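Local atomic coordinates of putative secreted endoglycosylceramidase (Rhodococcus hoagii, PDB entry 6JYZ), a protein that probably hydrolyses the glycosidic bond between sugar and ceramide in galactosylceramides, as a secreted glycoside hydrolase of family 5. Residues 81-86 against 119-124. Residues are numbered along the deposited sequence; the frame is centred on the assembly and turned at random.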
loop_
_atom_site.group_PDB
_atom_site.type_symbol
_atom_site.label_atom_id
_atom_site.label_comp_id
_atom_site.label_asym_id
_atom_site.label_seq_id
_atom_site.Cartn_x
_atom_site.Cartn_y
_atom_site.Cartn_z
ATOM N N VAL A 81 -4.540 -2.216 -9.285
ATOM C CA VAL A 81 -3.226 -2.219 -8.628
ATOM C C VAL A 81 -3.360 -3.098 -7.397
ATOM O O VAL A 81 -4.409 -3.267 -6.803
ATOM C CB VAL A 81 -2.786 -0.780 -8.232
ATOM C CG1 VAL A 81 -3.581 -0.220 -7.054
ATOM C CG2 VAL A 81 -1.294 -0.706 -7.939
ATOM N N VAL A 82 -2.205 -3.633 -7.013
ATOM C CA VAL A 82 -2.046 -4.311 -5.727
ATOM C C VAL A 82 -0.792 -3.747 -5.050
ATOM O O VAL A 82 0.218 -3.495 -5.706
ATOM C CB VAL A 82 -1.889 -5.822 -5.922
ATOM C CG1 VAL A 82 -0.773 -6.173 -6.854
ATOM C CG2 VAL A 82 -1.623 -6.541 -4.623
ATOM N N ARG A 83 -0.912 -3.493 -3.758
ATOM C CA ARG A 83 0.262 -3.200 -2.927
ATOM C C ARG A 83 0.646 -4.531 -2.282
ATOM O O ARG A 83 -0.019 -5.031 -1.393
ATOM C CB ARG A 83 -0.052 -2.075 -1.935
ATOM C CG ARG A 83 1.204 -1.698 -1.113
ATOM C CD ARG A 83 0.926 -0.407 -0.361
ATOM N NE ARG A 83 2.013 0.003 0.530
ATOM C CZ ARG A 83 1.975 -0.033 1.862
ATOM N NH1 ARG A 83 1.029 -0.678 2.543
ATOM N NH2 ARG A 83 2.961 0.625 2.512
ATOM N N LEU A 84 1.722 -5.107 -2.837
ATOM C CA LEU A 84 2.155 -6.448 -2.445
ATOM C C LEU A 84 3.122 -6.320 -1.266
ATOM O O LEU A 84 4.224 -5.767 -1.427
ATOM C CB LEU A 84 2.788 -7.112 -3.676
ATOM C CG LEU A 84 3.072 -8.597 -3.474
ATOM C CD1 LEU A 84 1.786 -9.439 -3.460
ATOM C CD2 LEU A 84 3.978 -9.060 -4.593
ATOM N N ASN A 85 2.659 -6.753 -0.106
ATOM C CA ASN A 85 3.443 -6.544 1.124
ATOM C C ASN A 85 4.472 -7.670 1.231
ATOM O O ASN A 85 4.092 -8.809 1.568
ATOM C CB ASN A 85 2.485 -6.563 2.322
ATOM C CG ASN A 85 1.203 -5.762 2.158
ATOM O OD1 ASN A 85 0.120 -6.328 2.411
ATOM N ND2 ASN A 85 1.277 -4.488 1.799
ATOM N N ILE A 86 5.717 -7.326 1.007
ATOM C CA ILE A 86 6.808 -8.308 1.028
ATOM C C ILE A 86 7.737 -8.026 2.198
ATOM O O ILE A 86 7.656 -6.969 2.840
ATOM C CB ILE A 86 7.571 -8.324 -0.291
ATOM C CG1 ILE A 86 8.286 -7.011 -0.565
ATOM C CG2 ILE A 86 6.632 -8.697 -1.474
ATOM C CD1 ILE A 86 9.238 -7.025 -1.770
ATOM N N TYR A 119 -1.495 -3.798 -11.961
ATOM C CA TYR A 119 -0.122 -3.406 -11.693
ATOM C C TYR A 119 0.256 -3.728 -10.244
ATOM O O TYR A 119 -0.605 -3.793 -9.366
ATOM C CB TYR A 119 0.012 -1.886 -11.840
ATOM C CG TYR A 119 -0.034 -1.356 -13.257
ATOM C CD1 TYR A 119 1.136 -1.269 -13.984
ATOM C CD2 TYR A 119 -1.200 -0.839 -13.811
ATOM C CE1 TYR A 119 1.169 -0.739 -15.264
ATOM C CE2 TYR A 119 -1.184 -0.273 -15.079
ATOM C CZ TYR A 119 -0.010 -0.269 -15.800
ATOM O OH TYR A 119 -0.014 0.292 -17.068
ATOM N N THR A 120 1.556 -3.898 -9.984
ATOM C CA THR A 120 2.040 -4.205 -8.650
ATOM C C THR A 120 2.959 -3.133 -8.105
ATOM O O THR A 120 3.945 -2.750 -8.753
ATOM C CB THR A 120 2.803 -5.519 -8.672
ATOM O OG1 THR A 120 1.918 -6.574 -9.055
ATOM C CG2 THR A 120 3.339 -5.898 -7.295
ATOM N N VAL A 121 2.655 -2.668 -6.883
ATOM C CA VAL A 121 3.589 -1.906 -6.079
ATOM C C VAL A 121 4.287 -2.893 -5.160
ATOM O O VAL A 121 3.623 -3.623 -4.403
ATOM C CB VAL A 121 2.860 -0.821 -5.271
ATOM C CG1 VAL A 121 3.801 -0.212 -4.228
ATOM C CG2 VAL A 121 2.261 0.232 -6.162
ATOM N N LEU A 122 5.621 -2.935 -5.218
ATOM C CA LEU A 122 6.385 -3.770 -4.288
ATOM C C LEU A 122 6.624 -2.973 -3.005
ATOM O O LEU A 122 7.333 -1.975 -3.045
ATOM C CB LEU A 122 7.730 -4.160 -4.923
ATOM C CG LEU A 122 7.594 -5.013 -6.204
ATOM C CD1 LEU A 122 8.978 -5.206 -6.778
ATOM C CD2 LEU A 122 6.957 -6.342 -5.872
ATOM N N ASP A 123 6.040 -3.445 -1.911
ATOM C CA ASP A 123 6.125 -2.726 -0.644
ATOM C C ASP A 123 6.984 -3.501 0.350
ATOM O O ASP A 123 6.604 -4.594 0.743
ATOM C CB ASP A 123 4.693 -2.539 -0.110
ATOM C CG ASP A 123 4.589 -2.309 1.375
ATOM O OD1 ASP A 123 5.466 -1.704 1.992
ATOM O OD2 ASP A 123 3.584 -2.827 1.948
ATOM N N MET A 124 8.103 -2.888 0.730
ATOM C CA MET A 124 8.963 -3.497 1.750
ATOM C C MET A 124 8.276 -3.254 3.082
ATOM O O MET A 124 8.422 -2.167 3.677
ATOM C CB MET A 124 10.343 -2.851 1.670
ATOM C CG MET A 124 11.414 -3.600 2.466
ATOM S SD MET A 124 11.865 -5.231 1.729
ATOM C CE MET A 124 12.684 -4.714 0.229
#
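The carboxylate of Asp-123 stacks on one face of the Arg-83 guanidinium, the two planes only 10° apart, with OD2 of Asp-123 lying 3.2 Å from CZ of Arg-83; the place of that oxygen is less sure, which touches both contacts it makes here. The first is a salt bridge through charge alone, since no N-H of the arginine points at it. NE, NH1 and NH2 form further salt bridges with Asp-218, Glu-329 and Glu-263 respectively, while NH1 and NH2 also hydrogen-bond OD1 of Asn-46 and OD1 of Asn-221. CG of Arg-83 stands anti to the backbone N (chi1 -177°), and the chain runs extended to NE, which carries the flat group over Asp-123. The amide of Asn-85 is turned almost perpendicular to the same carboxylate, and its ND2 donates to OD2 of Asp-123 at 2.8 Å. With an alanine here instead of Arg-83, the carboxylates of Asp-123, Asp-218, Glu-263 and Glu-329 would probably lose the positive charge they share.

Beneath this polar layer the strands run parallel, their axes 4.7 Å apart at closest approach, joined by five backbone hydrogen bonds from Val-82 N to Tyr-119 O through Ile-86 N to Asp-123 O. Farther back on the Arg-83 face, CG2 of Val-81 meets CG2 of Val-121 at 4.1 Å. On the other face CD2 of Leu-84 and CD2 of Leu-122 touch at 4.2 Å, and helices 100-115 and 193-206 cover this side. Parallel strands with helices packed outside fit the (beta/alpha)8 barrel of glycoside hydrolase family 5, and the polar cluster lies toward their C-terminal ends, where this family keeps its active site.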